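Ribonuclease VapC (Caulobacter crescentus, PDB 5K8J) probably acts as the magnesium-dependent PIN-domain ribonuclease of a toxin-antitoxin pair, the toxic partner of a VapB antitoxin. Local coordinates at residues Leu5-Ile11 with Ser37-Leu41; His12-Gly16 with Arg55-Leu59; Glu78-Ile82 with Ala100-Arg106. All coordinates share one frame; numbering follows the deposited sequence.

Contact 1: Leu5-Ile11 with Ser37-Leu41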
loop_
_atom_site.group_PDB
_atom_site.type_symbol
_atom_site.label_atom_id
_atom_site.label_comp_id
_atom_site.label_asym_id
_atom_site.label_seq_id
_atom_site.Cartn_x
_atom_site.Cartn_y
_atom_site.Cartn_z
ATOM N N LEU B 5 -19.132 -15.425 4.305
ATOM C CA LEU B 5 -20.450 -15.809 3.833
ATOM C C LEU B 5 -20.948 -14.775 2.843
ATOM O O LEU B 5 -20.942 -13.578 3.143
ATOM C CB LEU B 5 -21.449 -15.895 4.994
ATOM C CG LEU B 5 -21.103 -16.883 6.101
ATOM C CD1 LEU B 5 -22.286 -17.019 7.125
ATOM C CD2 LEU B 5 -20.778 -18.258 5.539
ATOM N N ASP B 6 -21.418 -15.226 1.685
ATOM C CA ASP B 6 -22.071 -14.285 0.781
ATOM C C ASP B 6 -23.344 -13.748 1.431
ATOM O O ASP B 6 -23.934 -14.358 2.326
ATOM C CB ASP B 6 -22.391 -14.954 -0.558
ATOM C CG ASP B 6 -22.617 -13.938 -1.713
ATOM O OD1 ASP B 6 -22.492 -12.694 -1.495
ATOM O OD2 ASP B 6 -22.900 -14.430 -2.839
ATOM N N THR B 7 -23.790 -12.597 0.949
ATOM C CA THR B 7 -24.962 -11.975 1.581
ATOM C C THR B 7 -26.171 -12.905 1.605
ATOM O O THR B 7 -26.914 -12.947 2.599
ATOM C CB THR B 7 -25.307 -10.683 0.854
ATOM O OG1 THR B 7 -24.184 -9.809 0.947
ATOM C CG2 THR B 7 -26.539 -10.032 1.449
ATOM N N ASN B 8 -26.425 -13.615 0.498
ATOM C CA ASN B 8 -27.604 -14.475 0.408
ATOM C C ASN B 8 -27.573 -15.512 1.513
ATOM O O ASN B 8 -28.598 -15.822 2.125
ATOM C CB ASN B 8 -27.642 -15.166 -0.955
ATOM C CG ASN B 8 -26.227 -15.739 -1.371
ATOM O OD1 ASN B 8 -25.431 -16.095 -0.511
ATOM N ND2 ASN B 8 -25.936 -15.808 -2.666
ATOM N N VAL B 9 -26.388 -16.074 1.775
ATOM C CA VAL B 9 -26.241 -17.056 2.847
ATOM C C VAL B 9 -26.589 -16.421 4.190
ATOM O O VAL B 9 -27.301 -17.017 5.012
ATOM C CB VAL B 9 -24.809 -17.640 2.854
ATOM C CG1 VAL B 9 -24.617 -18.615 4.014
ATOM C CG2 VAL B 9 -24.503 -18.343 1.535
ATOM N N ALA B 10 -26.064 -15.212 4.444
ATOM C CA ALA B 10 -26.358 -14.526 5.692
ATOM C C ALA B 10 -27.838 -14.190 5.816
ATOM O O ALA B 10 -28.389 -14.225 6.921
ATOM C CB ALA B 10 -25.512 -13.266 5.807
ATOM N N ILE B 11 -28.482 -13.798 4.717
ATOM C CA ILE B 11 -29.931 -13.570 4.739
ATOM C C ILE B 11 -30.677 -14.836 5.162
ATOM O O ILE B 11 -31.625 -14.785 5.963
ATOM C CB ILE B 11 -30.427 -13.051 3.370
ATOM C CG1 ILE B 11 -30.024 -11.607 3.169
ATOM C CG2 ILE B 11 -31.980 -13.175 3.247
ATOM C CD1 ILE B 11 -30.241 -11.093 1.772
ATOM N N SER B 37 -22.263 -6.867 3.358
ATOM C CA SER B 37 -23.417 -7.690 3.689
ATOM C C SER B 37 -24.209 -7.107 4.854
ATOM O O SER B 37 -25.449 -7.173 4.862
ATOM C CB SER B 37 -22.983 -9.119 4.037
ATOM O OG SER B 37 -22.263 -9.733 2.988
ATOM N N ARG B 38 -23.520 -6.591 5.873
ATOM C CA ARG B 38 -24.230 -5.935 6.961
ATOM C C ARG B 38 -25.147 -4.841 6.417
ATOM O O ARG B 38 -26.320 -4.783 6.777
ATOM C CB ARG B 38 -23.265 -5.362 8.009
ATOM C CG ARG B 38 -23.999 -4.607 9.089
ATOM C CD ARG B 38 -23.170 -4.148 10.285
ATOM N NE ARG B 38 -24.056 -3.258 11.035
ATOM C CZ ARG B 38 -23.685 -2.215 11.767
ATOM N NH1 ARG B 38 -22.414 -1.948 11.981
ATOM N NH2 ARG B 38 -24.611 -1.432 12.312
ATOM N N VAL B 39 -24.652 -4.000 5.513
ATOM C CA VAL B 39 -25.487 -2.936 4.958
ATOM C C VAL B 39 -26.734 -3.525 4.312
ATOM O O VAL B 39 -27.854 -3.021 4.486
ATOM C CB VAL B 39 -24.689 -2.089 3.956
ATOM C CG1 VAL B 39 -25.604 -1.218 3.111
ATOM C CG2 VAL B 39 -23.701 -1.219 4.739
ATOM N N GLU B 40 -26.550 -4.573 3.525
ATOM C CA GLU B 40 -27.687 -5.202 2.873
ATOM C C GLU B 40 -28.645 -5.790 3.894
ATOM O O GLU B 40 -29.868 -5.642 3.749
ATOM C CB GLU B 40 -27.196 -6.258 1.883
ATOM C CG GLU B 40 -26.343 -5.714 0.757
ATOM C CD GLU B 40 -26.038 -6.818 -0.248
ATOM O OE1 GLU B 40 -26.964 -7.122 -1.044
ATOM O OE2 GLU B 40 -24.933 -7.442 -0.162
ATOM N N LEU B 41 -28.114 -6.438 4.945
ATOM C CA LEU B 41 -28.941 -7.056 5.997
ATOM C C LEU B 41 -29.717 -6.009 6.780
ATOM O O LEU B 41 -30.886 -6.234 7.153
ATOM C CB LEU B 41 -28.050 -7.868 6.938
ATOM C CG LEU B 41 -27.505 -9.159 6.336
ATOM C CD1 LEU B 41 -26.257 -9.644 7.049
ATOM C CD2 LEU B 41 -28.581 -10.246 6.376
HETATM O O HOH W 1 -20.380 -11.386 4.182
#
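Thr-7 OG1 gives its proton to Glu-40 OE2 over 2.7 Å, and it lies 2.8 Å from Ser-37 OG, so one hydroxyl at the start of helix 7-15 meets two polar groups of helix 35-45. A chi1 of -60° sets OG1 of Thr-7 opposite its own carbonyl carbon, facing the second helix, and leaves the methyl CG2 to rest against the carboxylate, 3.7 Å from Glu-40 CD. The two side chains cross at about a right angle, and the hydroxyl meets OE2 from above the carboxylate plane, 44° out of it. Glu-40 reaches this place with an extended chain beyond CG. Ser-37 OG is also hydrogen-bonded to a water 2.8 Å away, and that water donates to Leu-5 O, so the bridge extends back to the end of strand 3-5.

One turn further on the contact becomes apolar. The end of Leu-41 splits its methyls between two neighbours: CD1 meets Ala-10 CB at 3.9 Å, and CD2 lies 3.8 Å from Ile-11 CG1.

Asp-6, a predicted magnesium ligand, sits just before the helix, and its OD1 accepts from Thr-7 N at 2.8 Å. The carboxylate of Glu-40 has a second partner, since OE1 forms a salt bridge with Arg-74 of the VapB chain, which also packs on Thr-7. Within the PIN domain the axes of segments 7-11 and 37-41 run at 45° to each other; helix 93-104 touches Thr-7 and Ser-37 through Ile-98, while backbone bonds tie Leu-5 to Leu-32 of strand 31-34 and Asp-6 to Val-110 of strand 108-111.

Contact 2: His12-Gly16 with Arg55-Leu59; sequences HLRDG and RRSRL
Asp-15 OD1 is gripped by two arginines, one from each segment: Arg-14 NE at 2.8 Å and Arg-55 NE at 3.2 Å, which reach it from opposite faces of the carboxylate plane. Arg-14, Asp-15 and Arg-55 thereby form a salt-bridge network where helix 7-15 of the PIN domain meets helix 49-65. Arg-14 holds its neighbour side-on with two nitrogens, for its NH2 also donates to Asp-15 OD2, at 2.9 Å. The bend at chi3 (61°) turns the Arg-14 guanidinium back to the very next residue. Arg-55 comes across on a chain extended from CG to NE; its second bond, NH2 to OD2, is weak.

The two guanidinium planes stand 53° apart, with CD of Arg-55 over one face of Arg-14. Arg-14 NH2 and Arg-55 NE come close because both bind the same carboxylate. Each arginine has a further acid: Glu-72 of the VapB chain for Arg-14, Glu-48 for Arg-55. The backbone N of that same Glu-72 donates to Asp-15 OD2, which places the network against the antitoxin. Nearer its backbone, the Arg-14 chain lies along helix 49-65, CD being 4.0 Å from Leu-59 CB.

Arg-58 instead seeks the backbone at the end of helix 7-15, where Gly-16 closes a Schellman motif with positive phi. Its NH1 donates to Leu-62 O and Pro-66 O of the VapB chain, and its NH2 makes a weak bond to Leu-13 O. The strong link is Arg-58 NE to Arg-14 O, 2.7 Å long with an N-H...O angle of 166°, the oxygen lying in the guanidinium plane.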
loop_
_atom_site.group_PDB
_atom_site.type_symbol
_atom_site.label_atom_id
_atom_site.label_comp_id
_atom_site.label_asym_id
_atom_site.label_seq_id
_atom_site.Cartn_x
_atom_site.Cartn_y
_atom_site.Cartn_z
ATOM N N HIS B 12 -30.300 -15.985 4.606
ATOM C CA HIS B 12 -30.976 -17.226 4.961
ATOM C C HIS B 12 -30.767 -17.573 6.425
ATOM O O HIS B 12 -31.671 -18.115 7.079
ATOM C CB HIS B 12 -30.484 -18.337 4.028
ATOM C CG HIS B 12 -31.130 -18.283 2.671
ATOM N ND1 HIS B 12 -31.913 -19.312 2.185
ATOM C CD2 HIS B 12 -31.182 -17.301 1.738
ATOM C CE1 HIS B 12 -32.388 -18.977 0.998
ATOM N NE2 HIS B 12 -31.963 -17.761 0.704
ATOM N N LEU B 13 -29.610 -17.220 6.970
ATOM C CA LEU B 13 -29.376 -17.370 8.400
ATOM C C LEU B 13 -30.289 -16.432 9.197
ATOM O O LEU B 13 -31.039 -16.873 10.080
ATOM C CB LEU B 13 -27.884 -17.118 8.676
ATOM C CG LEU B 13 -27.237 -17.443 10.013
ATOM C CD1 LEU B 13 -27.548 -18.881 10.424
ATOM C CD2 LEU B 13 -25.741 -17.242 9.898
ATOM N N ARG B 14 -30.319 -15.148 8.835
ATOM C CA ARG B 14 -31.174 -14.183 9.533
ATOM C C ARG B 14 -32.644 -14.594 9.496
ATOM O O ARG B 14 -33.375 -14.422 10.485
ATOM C CB ARG B 14 -31.024 -12.796 8.914
ATOM C CG ARG B 14 -31.825 -11.700 9.680
ATOM C CD ARG B 14 -32.126 -10.417 8.858
ATOM N NE ARG B 14 -32.930 -10.743 7.676
ATOM C CZ ARG B 14 -32.898 -10.087 6.521
ATOM N NH1 ARG B 14 -32.128 -9.022 6.354
ATOM N NH2 ARG B 14 -33.643 -10.507 5.507
ATOM N N ASP B 15 -33.111 -15.093 8.356
ATOM C CA ASP B 15 -34.527 -15.386 8.199
ATOM C C ASP B 15 -34.883 -16.829 8.529
ATOM O O ASP B 15 -36.060 -17.191 8.421
ATOM C CB ASP B 15 -34.970 -15.006 6.789
ATOM C CG ASP B 15 -34.999 -13.519 6.599
ATOM O OD1 ASP B 15 -34.900 -12.787 7.620
ATOM O OD2 ASP B 15 -35.093 -13.056 5.447
ATOM N N GLY B 16 -33.933 -17.632 9.015
ATOM C CA GLY B 16 -34.276 -18.881 9.670
ATOM C C GLY B 16 -34.371 -20.084 8.763
ATOM O O GLY B 16 -35.151 -21.011 9.045
ATOM N N ARG B 55 -36.689 -9.814 12.176
ATOM C CA ARG B 55 -35.445 -9.643 11.441
ATOM C C ARG B 55 -34.445 -8.815 12.241
ATOM O O ARG B 55 -33.244 -9.092 12.228
ATOM C CB ARG B 55 -35.723 -9.021 10.074
ATOM C CG ARG B 55 -36.394 -10.009 9.125
ATOM C CD ARG B 55 -36.614 -9.447 7.726
ATOM N NE ARG B 55 -36.983 -10.556 6.834
ATOM C CZ ARG B 55 -37.830 -10.485 5.813
ATOM N NH1 ARG B 55 -38.448 -9.357 5.516
ATOM N NH2 ARG B 55 -38.057 -11.572 5.076
ATOM N N ARG B 56 -34.922 -7.785 12.937
ATOM C CA ARG B 56 -34.043 -6.968 13.759
ATOM C C ARG B 56 -33.401 -7.794 14.865
ATOM O O ARG B 56 -32.183 -7.707 15.082
ATOM C CB ARG B 56 -34.864 -5.822 14.378
ATOM C CG ARG B 56 -34.100 -4.881 15.309
ATOM C CD ARG B 56 -33.226 -3.929 14.533
ATOM N NE ARG B 56 -31.924 -4.525 14.258
ATOM C CZ ARG B 56 -31.106 -4.163 13.280
ATOM N NH1 ARG B 56 -31.458 -3.234 12.396
ATOM N NH2 ARG B 56 -29.942 -4.770 13.152
ATOM N N SER B 57 -34.220 -8.532 15.624
ATOM C CA SER B 57 -33.700 -9.270 16.773
ATOM C C SER B 57 -32.720 -10.353 16.332
ATOM O O SER B 57 -31.689 -10.557 16.981
ATOM C CB SER B 57 -34.843 -9.872 17.598
ATOM O OG SER B 57 -35.640 -10.771 16.854
ATOM N N ARG B 58 -33.033 -11.058 15.239
ATOM C CA ARG B 58 -32.166 -12.138 14.771
ATOM C C ARG B 58 -30.891 -11.582 14.152
ATOM O O ARG B 58 -29.804 -12.128 14.371
ATOM C CB ARG B 58 -32.930 -13.033 13.786
ATOM C CG ARG B 58 -34.128 -13.736 14.492
ATOM C CD ARG B 58 -35.053 -14.469 13.545
ATOM N NE ARG B 58 -34.276 -15.460 12.843
ATOM C CZ ARG B 58 -34.099 -16.712 13.236
ATOM N NH1 ARG B 58 -34.706 -17.200 14.314
ATOM N NH2 ARG B 58 -33.304 -17.487 12.520
ATOM N N LEU B 59 -30.985 -10.478 13.409
ATOM C CA LEU B 59 -29.772 -9.869 12.895
ATOM C C LEU B 59 -28.904 -9.371 14.034
ATOM O O LEU B 59 -27.672 -9.488 13.978
ATOM C CB LEU B 59 -30.099 -8.733 11.921
ATOM C CG LEU B 59 -28.893 -7.983 11.324
ATOM C CD1 LEU B 59 -27.945 -8.929 10.590
ATOM C CD2 LEU B 59 -29.334 -6.850 10.371
#

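Contact 3: Glu78-Ile82 with Ala100-Arg106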
loop_
_atom_site.group_PDB
_atom_site.type_symbol
_atom_site.label_atom_id
_atom_site.label_comp_id
_atom_site.label_asym_id
_atom_site.label_seq_id
_atom_site.Cartn_x
_atom_site.Cartn_y
_atom_site.Cartn_z
ATOM N N GLU B 78 -7.694 -5.185 -4.051
ATOM C CA GLU B 78 -8.081 -6.453 -4.664
ATOM C C GLU B 78 -9.161 -6.235 -5.727
ATOM O O GLU B 78 -9.129 -6.853 -6.795
ATOM C CB GLU B 78 -8.580 -7.456 -3.607
ATOM C CG GLU B 78 -7.516 -8.023 -2.713
ATOM C CD GLU B 78 -6.685 -9.106 -3.378
ATOM O OE1 GLU B 78 -5.692 -9.511 -2.762
ATOM O OE2 GLU B 78 -7.048 -9.589 -4.463
ATOM N N TYR B 79 -10.128 -5.349 -5.452
ATOM C CA TYR B 79 -11.157 -5.050 -6.432
ATOM C C TYR B 79 -10.536 -4.531 -7.714
ATOM O O TYR B 79 -10.930 -4.931 -8.807
ATOM C CB TYR B 79 -12.181 -4.038 -5.870
ATOM C CG TYR B 79 -13.302 -3.729 -6.828
ATOM C CD1 TYR B 79 -14.485 -4.472 -6.811
ATOM C CD2 TYR B 79 -13.178 -2.725 -7.788
ATOM C CE1 TYR B 79 -15.495 -4.233 -7.714
ATOM C CE2 TYR B 79 -14.197 -2.480 -8.696
ATOM C CZ TYR B 79 -15.359 -3.244 -8.645
ATOM O OH TYR B 79 -16.388 -3.054 -9.530
ATOM N N ARG B 80 -9.544 -3.650 -7.600
ATOM C CA ARG B 80 -8.866 -3.158 -8.797
ATOM C C ARG B 80 -8.258 -4.306 -9.573
ATOM O O ARG B 80 -8.393 -4.377 -10.797
ATOM C CB ARG B 80 -7.815 -2.120 -8.408
ATOM C CG ARG B 80 -6.898 -1.673 -9.562
ATOM C CD ARG B 80 -5.824 -0.660 -9.066
ATOM N NE ARG B 80 -4.887 -1.315 -8.159
ATOM C CZ ARG B 80 -4.164 -0.704 -7.224
ATOM N NH1 ARG B 80 -4.266 0.609 -7.035
ATOM N NH2 ARG B 80 -3.341 -1.423 -6.469
ATOM N N ARG B 81 -7.568 -5.224 -8.886
ATOM C CA ARG B 81 -6.998 -6.362 -9.607
ATOM C C ARG B 81 -8.077 -7.213 -10.266
ATOM O O ARG B 81 -7.866 -7.762 -11.352
ATOM C CB ARG B 81 -6.140 -7.198 -8.659
ATOM C CG ARG B 81 -4.818 -6.476 -8.308
ATOM C CD ARG B 81 -3.813 -7.400 -7.624
ATOM N NE ARG B 81 -4.224 -7.656 -6.252
ATOM C CZ ARG B 81 -3.894 -6.873 -5.231
ATOM N NH1 ARG B 81 -3.145 -5.789 -5.420
ATOM N NH2 ARG B 81 -4.326 -7.155 -4.016
ATOM N N ILE B 82 -9.232 -7.369 -9.618
ATOM C CA ILE B 82 -10.317 -8.138 -10.228
ATOM C C ILE B 82 -10.764 -7.509 -11.543
ATOM O O ILE B 82 -10.876 -8.190 -12.559
ATOM C CB ILE B 82 -11.509 -8.266 -9.266
ATOM C CG1 ILE B 82 -11.147 -9.124 -8.060
ATOM C CG2 ILE B 82 -12.673 -8.864 -9.991
ATOM C CD1 ILE B 82 -12.254 -9.202 -6.949
ATOM N N ALA B 100 -13.446 -9.548 -2.956
ATOM C CA ALA B 100 -12.177 -8.854 -2.726
ATOM C C ALA B 100 -11.764 -8.909 -1.259
ATOM O O ALA B 100 -10.581 -9.017 -0.931
ATOM C CB ALA B 100 -12.302 -7.396 -3.198
ATOM N N GLN B 101 -12.731 -8.833 -0.353
ATOM C CA GLN B 101 -12.404 -8.923 1.056
ATOM C C GLN B 101 -11.952 -10.329 1.419
ATOM O O GLN B 101 -11.037 -10.504 2.220
ATOM C CB GLN B 101 -13.625 -8.561 1.876
ATOM C CG GLN B 101 -14.027 -7.115 1.696
ATOM C CD GLN B 101 -15.277 -6.806 2.470
ATOM O OE1 GLN B 101 -16.361 -7.098 2.008
ATOM N NE2 GLN B 101 -15.136 -6.203 3.653
ATOM N N ALA B 102 -12.622 -11.327 0.862
ATOM C CA ALA B 102 -12.194 -12.704 1.066
ATOM C C ALA B 102 -10.772 -12.915 0.564
ATOM O O ALA B 102 -9.949 -13.553 1.234
ATOM C CB ALA B 102 -13.172 -13.633 0.348
ATOM N N LEU B 103 -10.462 -12.406 -0.623
ATOM C CA LEU B 103 -9.100 -12.501 -1.138
ATOM C C LEU B 103 -8.097 -11.842 -0.215
ATOM O O LEU B 103 -7.046 -12.413 0.081
ATOM C CB LEU B 103 -9.014 -11.873 -2.526
ATOM C CG LEU B 103 -9.696 -12.687 -3.633
ATOM C CD1 LEU B 103 -10.073 -11.826 -4.827
ATOM C CD2 LEU B 103 -8.779 -13.771 -4.088
ATOM N N ALA B 104 -8.382 -10.622 0.223
ATOM C CA ALA B 104 -7.435 -9.915 1.087
ATOM C C ALA B 104 -7.184 -10.655 2.389
ATOM O O ALA B 104 -6.087 -10.584 2.948
ATOM C CB ALA B 104 -7.982 -8.530 1.377
ATOM N N HIS B 105 -8.198 -11.351 2.905
ATOM C CA HIS B 105 -8.074 -12.087 4.151
ATOM C C HIS B 105 -7.878 -13.582 3.952
ATOM O O HIS B 105 -7.976 -14.344 4.928
ATOM C CB HIS B 105 -9.286 -11.792 5.037
ATOM C CG HIS B 105 -9.212 -10.411 5.611
ATOM N ND1 HIS B 105 -8.616 -10.135 6.823
ATOM C CD2 HIS B 105 -9.557 -9.221 5.080
ATOM C CE1 HIS B 105 -8.620 -8.831 7.025
ATOM N NE2 HIS B 105 -9.165 -8.249 5.975
ATOM N N ARG B 106 -7.531 -14.010 2.735
ATOM C CA ARG B 106 -7.148 -15.396 2.468
ATOM C C ARG B 106 -8.223 -16.348 2.976
ATOM O O ARG B 106 -7.931 -17.382 3.601
ATOM C CB ARG B 106 -5.784 -15.720 3.090
ATOM C CG ARG B 106 -4.640 -14.824 2.613
ATOM C CD ARG B 106 -4.515 -14.786 1.107
ATOM N NE ARG B 106 -3.224 -14.246 0.641
ATOM C CZ ARG B 106 -2.987 -12.975 0.313
ATOM N NH1 ARG B 106 -3.941 -12.050 0.409
ATOM N NH2 ARG B 106 -1.773 -12.619 -0.114
HETATM O O HOH W 2 -4.171 -8.988 -0.638
#
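Apolar contact begins with Ala-100, whose CB lies 3.7 Å from Glu-78 CB and 4.2 Å from Ile-82 CD1. The same Ile-82 methyl meets Leu-103 CD1 at 4.0 Å. Glu-78 adds its aliphatic part: a chi2 of -77° bends the chain, so that CG passes near Ala-104 and the Glu-78 side chain crosses that of Leu-103 obliquely, with OE2 3.6 Å from Leu-103 CB.

These residues join helix 73-86 to helix 93-104 of the PIN domain; the axes of segments 78-82 and 100-104 cross at 114°. Helix 93-104 ends in a Schellman motif, with Arg-106 at positive phi in the C-prime position.

The polar interactions run from this helix end to Glu-78. Leu-103 O accepts from both Arg-106 N and Arg-106 NH1, which reach it from opposite faces of the carbonyl plane. A water links the segments, donating to Glu-78 OE1 at 2.7 Å and accepting from Arg-106 NH1 at 3.2 Å; directly, the opposite charges lie beyond salt-bridge range. Arg-81 NH2 approaches Glu-78 OE1 from above the carboxylate, 80° out of its plane, in a salt bridge of 3.0 Å. Lys-64 of a third subunit, another copy of the toxin, forms a second salt bridge to that oxygen.

In the fold
All three contacts join helices of one PIN domain, built round a parallel sheet with strand order 3-2-1-4-5. Contacts 1 and 2 share helix 7-15 and use the consecutive helices 35-45 and 49-65; their segments alternate along the chain and their centres lie about 10 Å apart. They touch where Leu-41 O meets Arg-14 and Leu-59. Contact 3 opens after both have closed, joining helices 73-86 and 93-104, with its centre about 17 Å from that of contact 1 and about 27 Å from that of contact 2, across the centre of the chain. Contact 1 lies between and includes the predicted metal ligand Asp-6. VapB reaches all three, so the antitoxin touches the toxin both near that site and far from it.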